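PDB 6AII: beta-agarase from Persicobacter, which probably hydrolyses the beta-1,4 linkages of agarose as a glycoside hydrolase family 16 enzyme, releasing neoagarobiose. Local coordinates for residues Gly214-Ile219 against Ile312-Trp317; Val124-Ala129 against Asp147-Tyr152; Thr210-Glu215 against Tyr231-Lys236; Gln4-Ile9 against Trp21-Asp26. One frame throughout, in Å; residues are numbered along the deposited sequence.

All four contacts reach the antiparallel sheet of a GH16 beta-sandwich, and interaction 2 bridges from it to the second sheet. Along the chain, interaction 4 closes first, then interaction 2; interactions 1 and 3 follow, starting from the same loop and sharing Gly214 and Glu215. Interactions 1, 2 and 3 cluster, their centres 8 to 9 Å apart, with strand 118-125 lying between strands 217-225 and 312-325. Interaction 4 lies farther out, its centre about 17 Å from that of interaction 1, yet the two touch and share the calcium ion through Asp5 and Asp316. The metal thus ties the N-terminal loop to the sheet.

Interaction 1: Gly214-Ile219 against Ile312-Trp317; sequences GEYSTI and IMKVDW. With CA (calcium ion), chain B.
Tyr216 reaches across strand 118-125 to lean on Lys314 and Asp316, so that the ends of two strands that are not direct neighbours still meet. The close part lies at CE2 and the hydroxyl of the phenol: CE2 of Tyr216 approaches CB of Asp316 at 3.7 Å, while the hydroxyl oxygen OH of Tyr216 sits 3.8 Å from CB of Lys314. Both side chains cross the tyrosine at about a right angle, and the carboxylate of Asp316 is turned 55° from the ring plane. Beyond CG the lysine runs extended and leads away, its ammonium group pairing with Glu309. The solvent side is looser: one water bridges weakly between Tyr216 OH and OD1 of Asp316. Farther along, CG2 of Thr218 makes a small dry contact with CH2 of the buried Trp317 at 3.9 Å.

Asp316 carries much more than this packing. Its carboxylate swings away from the backbone N (chi1 -175°), and OD1 binds the calcium ion at 2.3 Å while its own carbonyl O binds the same ion at 2.6 Å; OD2 forms a salt bridge with Arg123. Asp5, Asp30, Asn32, Gly74 and a water complete the shell. Asp316 and Trp317 form a classic beta bulge opposite Arg123, at the corner where strand 312-325 passes the calcium site of this GH16 sandwich.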
# COMPACT_ATOMS: atom_id res chain seq x y z
N GLY A 214 -13.13 -1.72 -9.52
CA GLY A 214 -14.35 -1.08 -10.06
C GLY A 214 -15.12 -0.19 -9.10
O GLY A 214 -16.21 0.26 -9.46
N GLU A 215 -14.62 -0.01 -7.89
CA GLU A 215 -15.32 0.70 -6.83
C GLU A 215 -14.28 1.11 -5.80
O GLU A 215 -13.14 0.60 -5.83
CB GLU A 215 -16.34 -0.21 -6.19
CG GLU A 215 -15.78 -1.43 -5.52
CD GLU A 215 -16.89 -2.32 -4.95
OE1 GLU A 215 -17.39 -2.01 -3.88
OE2 GLU A 215 -17.21 -3.32 -5.59
N TYR A 216 -14.67 1.94 -4.83
CA TYR A 216 -13.77 2.24 -3.73
C TYR A 216 -13.68 1.07 -2.76
O TYR A 216 -14.68 0.34 -2.54
CB TYR A 216 -14.24 3.49 -2.98
CG TYR A 216 -13.89 4.76 -3.73
CD1 TYR A 216 -14.72 5.31 -4.68
CD2 TYR A 216 -12.67 5.39 -3.53
CE1 TYR A 216 -14.37 6.48 -5.36
CE2 TYR A 216 -12.30 6.54 -4.23
CZ TYR A 216 -13.15 7.09 -5.16
OH TYR A 216 -12.71 8.22 -5.83
N SER A 217 -12.50 0.86 -2.21
CA SER A 217 -12.22 -0.09 -1.15
C SER A 217 -11.65 0.69 0.03
O SER A 217 -10.87 1.63 -0.19
CB SER A 217 -11.20 -1.10 -1.61
OG SER A 217 -11.61 -1.75 -2.78
N THR A 218 -11.87 0.25 1.23
CA THR A 218 -11.12 0.70 2.39
C THR A 218 -10.15 -0.38 2.84
O THR A 218 -10.47 -1.57 2.85
CB THR A 218 -11.97 1.17 3.58
OG1 THR A 218 -12.75 0.10 4.11
CG2 THR A 218 -12.85 2.32 3.16
N ILE A 219 -8.90 -0.04 3.07
CA ILE A 219 -7.91 -0.97 3.58
C ILE A 219 -7.17 -0.27 4.72
O ILE A 219 -6.73 0.87 4.59
CB ILE A 219 -6.92 -1.45 2.48
CG1 ILE A 219 -7.69 -1.79 1.22
CG2 ILE A 219 -6.16 -2.64 2.99
CD1 ILE A 219 -6.95 -1.65 -0.04
N ILE A 312 -5.50 5.73 -13.22
CA ILE A 312 -5.34 6.63 -12.10
C ILE A 312 -5.76 5.86 -10.85
O ILE A 312 -6.91 5.34 -10.80
CB ILE A 312 -6.22 7.89 -12.22
CG1 ILE A 312 -6.02 8.60 -13.56
CG2 ILE A 312 -6.01 8.82 -11.02
CD1 ILE A 312 -6.88 9.83 -13.73
N MET A 313 -4.94 5.91 -9.87
CA MET A 313 -5.25 5.41 -8.52
C MET A 313 -5.80 6.60 -7.73
O MET A 313 -5.13 7.62 -7.63
CB MET A 313 -4.05 4.85 -7.81
CG MET A 313 -4.36 4.29 -6.42
SD MET A 313 -2.80 3.78 -5.59
CE MET A 313 -3.44 3.28 -4.01
N LYS A 314 -7.01 6.49 -7.19
CA LYS A 314 -7.67 7.64 -6.55
C LYS A 314 -7.73 7.38 -5.03
O LYS A 314 -7.96 6.21 -4.61
CB LYS A 314 -9.09 7.84 -7.08
CG LYS A 314 -9.11 8.15 -8.55
CD LYS A 314 -10.50 8.30 -9.14
CE LYS A 314 -10.41 8.57 -10.62
NZ LYS A 314 -11.76 8.54 -11.23
N VAL A 315 -7.53 8.42 -4.25
CA VAL A 315 -7.59 8.27 -2.81
C VAL A 315 -8.66 9.25 -2.30
O VAL A 315 -8.43 10.47 -2.30
CB VAL A 315 -6.23 8.52 -2.12
CG1 VAL A 315 -6.32 8.25 -0.62
CG2 VAL A 315 -5.10 7.69 -2.75
N ASP A 316 -9.79 8.69 -1.87
CA ASP A 316 -10.89 9.56 -1.35
C ASP A 316 -10.50 10.15 -0.02
O ASP A 316 -10.84 11.30 0.30
CB ASP A 316 -12.15 8.71 -1.24
CG ASP A 316 -13.39 9.49 -0.84
OD1 ASP A 316 -13.42 10.73 -1.06
OD2 ASP A 316 -14.33 8.83 -0.32
N TRP A 317 -9.86 9.36 0.83
CA TRP A 317 -9.44 9.85 2.13
C TRP A 317 -8.38 8.92 2.73
O TRP A 317 -8.29 7.72 2.38
CB TRP A 317 -10.62 10.04 3.11
CG TRP A 317 -11.63 8.95 3.32
CD1 TRP A 317 -12.88 8.99 2.82
CD2 TRP A 317 -11.54 7.75 4.09
NE1 TRP A 317 -13.63 7.95 3.28
CE2 TRP A 317 -12.84 7.17 4.07
CE3 TRP A 317 -10.52 7.13 4.84
CZ2 TRP A 317 -13.12 5.99 4.72
CZ3 TRP A 317 -10.79 5.93 5.46
CH2 TRP A 317 -12.08 5.38 5.42
CA CA B . -12.79 12.90 -0.50
O HOH W 1 -13.76 10.92 -4.02
O HOH W 2 -15.06 13.11 -1.56

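Interaction 2: Val124-Ala129 against Asp147-Tyr152; sequences VKIADA and DICENY
Ile126 and Asn151 meet in the buried interior, where the chain leaving strand 118-125 of one sheet faces strand 144-151 of the other. Followed outward, the isoleucine meets the same amide almost everywhere. CB lies 4.0 Å from OD1 of Asn151, and CG1 is about as far from that oxygen. The branch methyl CG2, anti to the backbone N, comes much nearer, at an unusually short 3.0 Å from Asn151 OD1. At the tip, CD1 stands 3.5 Å from OD1 and 3.7 Å from CG of Asn151, and it also makes a looser apolar contact with SG of Cys149 at 4.4 Å. The asparagine oxygen therefore faces the notch between CG2 and CD1 of Ile126.

Its amide is anchored from elsewhere: ND2 donates to the carbonyl of His172 and OD1 accepts from the backbone N of Gly153. On the other segment, NZ of Lys125 folds back to the carbonyl O of Ile126 at 2.8 Å, lying above the carbonyl plane, 37° out of it. Strand 144-151 carries the Glu-x-Asp-x-x-Glu signature of GH16, with Ile148 and Cys149 forming a classic beta bulge that faces Val135. Because no hydrogen bond crosses between the segments, they are joined here by van der Waals contact alone; the buried amide gains its polar partners from other parts of the chain, and Ile126 supplies an apolar wall against it.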
# COMPACT_ATOMS: atom_id res chain seq x y z
N VAL A 124 -9.62 3.92 -1.18
CA VAL A 124 -8.95 4.06 -2.45
C VAL A 124 -9.84 3.50 -3.54
O VAL A 124 -10.56 2.54 -3.30
CB VAL A 124 -7.59 3.35 -2.43
CG1 VAL A 124 -6.64 4.00 -1.42
CG2 VAL A 124 -7.71 1.88 -2.21
N LYS A 125 -9.65 4.02 -4.75
CA LYS A 125 -10.18 3.36 -5.92
C LYS A 125 -8.99 2.91 -6.78
O LYS A 125 -8.33 3.74 -7.40
CB LYS A 125 -11.07 4.30 -6.73
CG LYS A 125 -12.17 3.64 -7.54
CD LYS A 125 -11.68 2.90 -8.68
CE LYS A 125 -11.01 3.73 -9.74
NZ LYS A 125 -10.57 2.79 -10.83
N ILE A 126 -8.71 1.65 -6.65
CA ILE A 126 -7.58 1.02 -7.39
C ILE A 126 -7.80 1.23 -8.89
O ILE A 126 -8.91 1.12 -9.39
CB ILE A 126 -7.49 -0.43 -6.95
CG1 ILE A 126 -6.84 -0.46 -5.55
CG2 ILE A 126 -6.65 -1.26 -7.97
CD1 ILE A 126 -6.96 -1.70 -4.78
N ALA A 127 -6.73 1.60 -9.59
CA ALA A 127 -6.79 1.83 -11.04
C ALA A 127 -7.24 0.56 -11.77
O ALA A 127 -6.76 -0.52 -11.48
CB ALA A 127 -5.46 2.26 -11.54
N ASP A 128 -8.13 0.79 -12.76
CA ASP A 128 -8.53 -0.30 -13.62
C ASP A 128 -7.54 -0.38 -14.77
O ASP A 128 -7.85 -0.09 -15.88
CB ASP A 128 -9.96 -0.12 -14.08
CG ASP A 128 -10.51 -1.35 -14.77
OD1 ASP A 128 -9.79 -2.38 -14.79
OD2 ASP A 128 -11.69 -1.22 -15.21
N ALA A 129 -6.34 -0.78 -14.40
CA ALA A 129 -5.16 -0.74 -15.29
C ALA A 129 -4.15 -1.74 -14.77
O ALA A 129 -4.18 -2.16 -13.62
CB ALA A 129 -4.58 0.65 -15.31
N ASP A 147 2.96 -3.32 5.07
CA ASP A 147 2.27 -3.21 3.77
C ASP A 147 0.76 -3.39 4.00
O ASP A 147 0.30 -4.55 4.26
CB ASP A 147 2.74 -4.29 2.82
CG ASP A 147 4.25 -4.21 2.66
OD1 ASP A 147 4.75 -3.10 2.40
OD2 ASP A 147 4.90 -5.24 2.97
N ILE A 148 0.06 -2.22 3.86
CA ILE A 148 -1.35 -2.14 4.04
C ILE A 148 -2.04 -2.80 2.84
O ILE A 148 -2.99 -3.53 2.98
CB ILE A 148 -1.80 -0.72 4.33
CG1 ILE A 148 -1.15 -0.24 5.64
CG2 ILE A 148 -3.30 -0.64 4.44
CD1 ILE A 148 -1.40 1.19 5.98
N CYS A 149 -1.55 -2.48 1.66
CA CYS A 149 -2.16 -2.99 0.41
C CYS A 149 -1.08 -2.99 -0.68
O CYS A 149 -0.52 -1.94 -0.95
CB CYS A 149 -3.29 -2.08 -0.02
SG CYS A 149 -3.91 -2.39 -1.73
N GLU A 150 -0.81 -4.14 -1.30
CA GLU A 150 -0.16 -4.19 -2.57
C GLU A 150 -1.10 -4.94 -3.49
O GLU A 150 -1.53 -6.06 -3.19
CB GLU A 150 1.23 -4.87 -2.61
CG GLU A 150 2.18 -4.29 -1.61
CD GLU A 150 3.52 -5.02 -1.69
OE1 GLU A 150 3.73 -5.83 -0.78
OE2 GLU A 150 4.28 -4.85 -2.72
N ASN A 151 -1.52 -4.29 -4.55
CA ASN A 151 -2.51 -4.82 -5.45
C ASN A 151 -2.11 -4.45 -6.87
O ASN A 151 -1.38 -3.44 -7.02
CB ASN A 151 -3.87 -4.23 -5.08
CG ASN A 151 -4.93 -4.42 -6.15
OD1 ASN A 151 -4.99 -3.59 -7.04
ND2 ASN A 151 -5.51 -5.59 -6.17
N TYR A 152 -2.49 -5.26 -7.82
CA TYR A 152 -1.99 -5.11 -9.16
C TYR A 152 -3.02 -4.68 -10.17
O TYR A 152 -2.84 -4.89 -11.41
CB TYR A 152 -1.30 -6.44 -9.50
CG TYR A 152 -0.08 -6.60 -8.64
CD1 TYR A 152 1.10 -5.93 -8.95
CD2 TYR A 152 -0.16 -7.26 -7.44
CE1 TYR A 152 2.21 -6.02 -8.12
CE2 TYR A 152 0.92 -7.34 -6.59
CZ TYR A 152 2.10 -6.71 -6.93
OH TYR A 152 3.16 -6.72 -6.06

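Interaction 3: Thr210-Glu215 against Tyr231-Lys236; sequences TDWAGE and YYINGK
A beta hairpin, formed by strands 228-233 and 236-242 and closed by a type I' turn from Ile233 to Lys236, takes Trp212 of the loop before strand 217-225 against its end. The six-membered part of the indole does the touching. CZ3 of Trp212 lies 3.8 Å from CG2 of Ile233, and CH2 follows at 4.0 Å from the same methyl, the two side chains crossing at about a right angle. CG2 stands anti to the backbone N of Ile233 (chi1 -66° for CG1), which sends this branch to the indole. Beside it, ND2 of Asn234 sits at the edge of the ring, near its plane, 4.1 Å from CZ3, with the amide turned 47° from the indole. The other end of that amide is occupied, since OD1 accepts from the backbone N of Thr218.

The indole is held from further sides as well: NE1 donates to the carbonyl of Lys171, Arg209 makes a cation-pi contact with the ring, and Ile126 packs against it. The hairpin turn is closed by paired backbone bonds between Ile233 and Lys236. On the loop side, Asp211 sets the backbone around the tryptophan in an Asx turn: its OD1, through the anti lone pair, accepts from N of Ala213 at 2.9 Å, with an N-H...O angle of 159°.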
# COMPACT_ATOMS: atom_id res chain seq x y z
N THR A 210 -12.94 -10.88 -9.02
CA THR A 210 -11.85 -10.90 -9.99
C THR A 210 -10.82 -9.77 -9.80
O THR A 210 -9.66 -9.90 -10.23
CB THR A 210 -12.38 -10.83 -11.42
OG1 THR A 210 -13.11 -9.64 -11.58
CG2 THR A 210 -13.25 -12.02 -11.77
N ASP A 211 -11.23 -8.65 -9.23
CA ASP A 211 -10.32 -7.54 -9.09
C ASP A 211 -10.94 -6.55 -8.09
O ASP A 211 -12.11 -6.71 -7.71
CB ASP A 211 -10.11 -6.81 -10.41
CG ASP A 211 -11.40 -6.19 -10.96
OD1 ASP A 211 -11.80 -5.11 -10.53
OD2 ASP A 211 -12.10 -6.93 -11.71
N TRP A 212 -10.18 -5.52 -7.75
CA TRP A 212 -10.56 -4.52 -6.75
C TRP A 212 -10.69 -3.15 -7.41
O TRP A 212 -10.59 -2.11 -6.69
CB TRP A 212 -9.54 -4.54 -5.60
CG TRP A 212 -9.50 -5.83 -4.86
CD1 TRP A 212 -8.87 -6.96 -5.27
CD2 TRP A 212 -10.26 -6.18 -3.69
NE1 TRP A 212 -9.10 -7.97 -4.40
CE2 TRP A 212 -9.96 -7.53 -3.42
CE3 TRP A 212 -11.08 -5.46 -2.80
CZ2 TRP A 212 -10.52 -8.22 -2.39
CZ3 TRP A 212 -11.63 -6.15 -1.75
CH2 TRP A 212 -11.34 -7.50 -1.53
N ALA A 213 -10.82 -3.11 -8.73
CA ALA A 213 -10.67 -1.88 -9.44
C ALA A 213 -11.97 -1.21 -9.84
O ALA A 213 -11.88 -0.25 -10.59
CB ALA A 213 -9.82 -2.11 -10.70
N GLY A 214 -13.13 -1.72 -9.52
CA GLY A 214 -14.35 -1.08 -10.06
C GLY A 214 -15.12 -0.19 -9.10
O GLY A 214 -16.21 0.26 -9.46
N GLU A 215 -14.62 -0.01 -7.89
CA GLU A 215 -15.32 0.70 -6.83
C GLU A 215 -14.28 1.11 -5.80
O GLU A 215 -13.14 0.60 -5.83
CB GLU A 215 -16.34 -0.21 -6.19
CG GLU A 215 -15.78 -1.43 -5.52
CD GLU A 215 -16.89 -2.32 -4.95
OE1 GLU A 215 -17.39 -2.01 -3.88
OE2 GLU A 215 -17.21 -3.32 -5.59
N TYR A 231 -5.38 -6.51 10.10
CA TYR A 231 -5.78 -5.88 8.79
C TYR A 231 -7.30 -5.96 8.58
O TYR A 231 -7.96 -6.95 8.95
CB TYR A 231 -5.10 -6.66 7.66
CG TYR A 231 -3.61 -6.58 7.65
CD1 TYR A 231 -2.87 -7.47 8.43
CD2 TYR A 231 -2.91 -5.68 6.86
CE1 TYR A 231 -1.49 -7.44 8.45
CE2 TYR A 231 -1.51 -5.63 6.90
CZ TYR A 231 -0.81 -6.53 7.68
OH TYR A 231 0.55 -6.49 7.67
N TYR A 232 -7.85 -4.89 7.97
CA TYR A 232 -9.24 -4.69 7.75
C TYR A 232 -9.45 -4.28 6.30
O TYR A 232 -8.81 -3.35 5.80
CB TYR A 232 -9.77 -3.55 8.64
CG TYR A 232 -9.68 -3.93 10.10
CD1 TYR A 232 -8.48 -3.81 10.81
CD2 TYR A 232 -10.76 -4.47 10.73
CE1 TYR A 232 -8.39 -4.24 12.14
CE2 TYR A 232 -10.68 -4.92 12.04
CZ TYR A 232 -9.50 -4.82 12.73
OH TYR A 232 -9.50 -5.24 14.04
N ILE A 233 -10.38 -4.96 5.59
CA ILE A 233 -10.75 -4.62 4.24
C ILE A 233 -12.25 -4.31 4.25
O ILE A 233 -13.09 -5.14 4.69
CB ILE A 233 -10.39 -5.76 3.25
CG1 ILE A 233 -8.87 -5.91 3.19
CG2 ILE A 233 -10.99 -5.47 1.89
CD1 ILE A 233 -8.38 -7.08 2.38
N ASN A 234 -12.63 -3.12 3.74
CA ASN A 234 -14.00 -2.73 3.66
C ASN A 234 -14.71 -2.84 5.00
O ASN A 234 -15.88 -3.20 5.09
CB ASN A 234 -14.72 -3.44 2.53
CG ASN A 234 -14.25 -3.01 1.17
OD1 ASN A 234 -13.70 -1.91 1.00
ND2 ASN A 234 -14.47 -3.87 0.17
N GLY A 235 -13.99 -2.47 6.04
CA GLY A 235 -14.55 -2.39 7.37
C GLY A 235 -14.60 -3.71 8.12
O GLY A 235 -15.17 -3.76 9.19
N LYS A 236 -14.14 -4.82 7.52
CA LYS A 236 -14.21 -6.13 8.09
C LYS A 236 -12.81 -6.64 8.38
O LYS A 236 -11.90 -6.57 7.57
CB LYS A 236 -14.98 -7.10 7.17
CG LYS A 236 -16.44 -6.68 7.05
CD LYS A 236 -17.29 -7.53 6.12
CE LYS A 236 -16.89 -7.40 4.66
NZ LYS A 236 -17.32 -6.11 4.06

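Interaction 4: Gln4-Ile9 against Trp21-Asp26; sequences QDWAGI and WKLQAD. With CA (calcium ion), chain B.
Trp6 holds its CG between the backbone N and the carbonyl carbon (chi1 52°), and Leu23 sends its CG anti to its own N (chi1 -168°); these two choices bring the indole and the leucine methyls together. CZ2 of Trp6 lies 3.9 Å from both CD1 and CD2 of Leu23, and the side chains meet aslant. Gln4 and Leu23 approach each other head-on, NE2 of Gln4 reaching CD2 of Leu23 at 3.8 Å. The glutamine also lies on the indole: its CB rests 3.7 Å above the plane of the Trp6 ring, displaced toward the rim. Gln4 and Trp6 can share the leucine because a type I turn runs from Gln4 to Ala7, with N of Ala7 hydrogen-bonded to O of Gln4, and a type II turn follows from Trp6 to Ile9.

Between them in sequence, Asp5 looks elsewhere and binds the calcium ion through OD2 at 2.3 Å, joining Asp316 and the rest of the shell. On the far segment, NE2 of Gln24 donates to the syn lone pair of Asp26 OD1 at 2.9 Å. Tyr321 of strand 312-325 touches both Trp6 and Leu23. With no hydrogen bond between the segments, the N-terminal loop meets strand 19-23 through apolar and van der Waals contact, while its polar ties to the fold run through the Asp5-calcium bond and the hydrogen bond from Arg319 to Ile9 O.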
# COMPACT_ATOMS: atom_id res chain seq x y z
N GLN A 4 -16.45 15.14 8.27
CA GLN A 4 -15.46 14.68 7.23
C GLN A 4 -16.06 13.52 6.46
O GLN A 4 -17.10 12.94 6.82
CB GLN A 4 -14.20 14.32 8.00
CG GLN A 4 -13.75 15.58 8.76
CD GLN A 4 -12.31 15.65 9.15
OE1 GLN A 4 -11.44 16.12 8.41
NE2 GLN A 4 -12.08 15.28 10.40
N ASP A 5 -15.35 13.14 5.37
CA ASP A 5 -15.89 12.12 4.48
C ASP A 5 -16.11 10.79 5.22
O ASP A 5 -16.95 10.01 4.82
CB ASP A 5 -14.99 11.88 3.28
CG ASP A 5 -15.00 12.95 2.21
OD1 ASP A 5 -15.86 13.86 2.23
OD2 ASP A 5 -14.11 12.86 1.37
N TRP A 6 -15.27 10.47 6.18
CA TRP A 6 -15.35 9.19 6.89
C TRP A 6 -16.34 9.26 8.06
O TRP A 6 -16.44 8.32 8.82
CB TRP A 6 -13.96 8.78 7.42
CG TRP A 6 -13.31 9.86 8.21
CD1 TRP A 6 -13.61 10.24 9.48
CD2 TRP A 6 -12.22 10.69 7.80
NE1 TRP A 6 -12.77 11.22 9.91
CE2 TRP A 6 -11.93 11.55 8.87
CE3 TRP A 6 -11.49 10.80 6.61
CZ2 TRP A 6 -10.91 12.48 8.80
CZ3 TRP A 6 -10.48 11.72 6.54
CH2 TRP A 6 -10.20 12.55 7.63
N ALA A 7 -16.98 10.40 8.25
CA ALA A 7 -17.83 10.50 9.47
C ALA A 7 -18.96 9.50 9.36
O ALA A 7 -19.45 9.25 8.30
CB ALA A 7 -18.35 11.89 9.65
N GLY A 8 -19.28 8.88 10.49
CA GLY A 8 -20.29 7.88 10.49
C GLY A 8 -19.78 6.51 10.06
O GLY A 8 -20.54 5.56 10.08
N ILE A 9 -18.51 6.39 9.64
CA ILE A 9 -17.94 5.10 9.31
C ILE A 9 -17.09 4.70 10.52
O ILE A 9 -16.09 5.34 10.82
CB ILE A 9 -17.09 5.14 8.03
CG1 ILE A 9 -17.87 5.72 6.84
CG2 ILE A 9 -16.41 3.79 7.71
CD1 ILE A 9 -17.02 5.88 5.62
N TRP A 21 -11.04 6.22 20.02
CA TRP A 21 -10.07 6.62 19.00
C TRP A 21 -9.99 8.13 18.88
O TRP A 21 -11.03 8.79 18.85
CB TRP A 21 -10.48 6.04 17.66
CG TRP A 21 -10.37 4.56 17.58
CD1 TRP A 21 -11.39 3.66 17.51
CD2 TRP A 21 -9.16 3.81 17.51
NE1 TRP A 21 -10.89 2.40 17.36
CE2 TRP A 21 -9.54 2.44 17.40
CE3 TRP A 21 -7.80 4.13 17.54
CZ2 TRP A 21 -8.61 1.43 17.31
CZ3 TRP A 21 -6.88 3.11 17.48
CH2 TRP A 21 -7.29 1.78 17.35
N LYS A 22 -8.79 8.66 18.74
CA LYS A 22 -8.57 10.06 18.51
C LYS A 22 -7.87 10.29 17.17
O LYS A 22 -6.84 9.69 16.89
CB LYS A 22 -7.71 10.66 19.63
CG LYS A 22 -7.35 12.12 19.40
CD LYS A 22 -6.36 12.69 20.35
CE LYS A 22 -6.08 14.14 20.01
NZ LYS A 22 -5.22 14.77 21.03
N LEU A 23 -8.50 11.13 16.34
CA LEU A 23 -7.93 11.39 15.00
C LEU A 23 -6.54 12.00 15.10
O LEU A 23 -6.32 12.96 15.89
CB LEU A 23 -8.86 12.29 14.18
CG LEU A 23 -8.50 12.38 12.69
CD1 LEU A 23 -8.96 11.16 11.89
CD2 LEU A 23 -9.12 13.63 12.10
N GLN A 24 -5.57 11.46 14.35
CA GLN A 24 -4.26 12.08 14.24
C GLN A 24 -4.30 13.07 13.08
O GLN A 24 -4.22 12.70 11.89
CB GLN A 24 -3.15 11.03 14.11
CG GLN A 24 -1.75 11.64 14.08
CD GLN A 24 -0.62 10.63 14.08
OE1 GLN A 24 -0.75 9.55 14.67
NE2 GLN A 24 0.46 10.98 13.41
N ALA A 25 -4.44 14.36 13.39
CA ALA A 25 -4.71 15.36 12.33
C ALA A 25 -3.63 15.43 11.23
O ALA A 25 -3.99 15.68 10.08
CB ALA A 25 -4.88 16.71 12.98
N ASP A 26 -2.36 15.25 11.55
CA ASP A 26 -1.29 15.54 10.60
C ASP A 26 -1.16 14.42 9.56
O ASP A 26 -0.45 14.58 8.59
CB ASP A 26 0.04 15.81 11.28
CG ASP A 26 0.75 14.64 11.90
OD1 ASP A 26 0.11 13.61 12.18
OD2 ASP A 26 1.92 14.80 12.22
CA CA B . -12.79 12.90 -0.50
O HOH W 2 -15.06 13.11 -1.56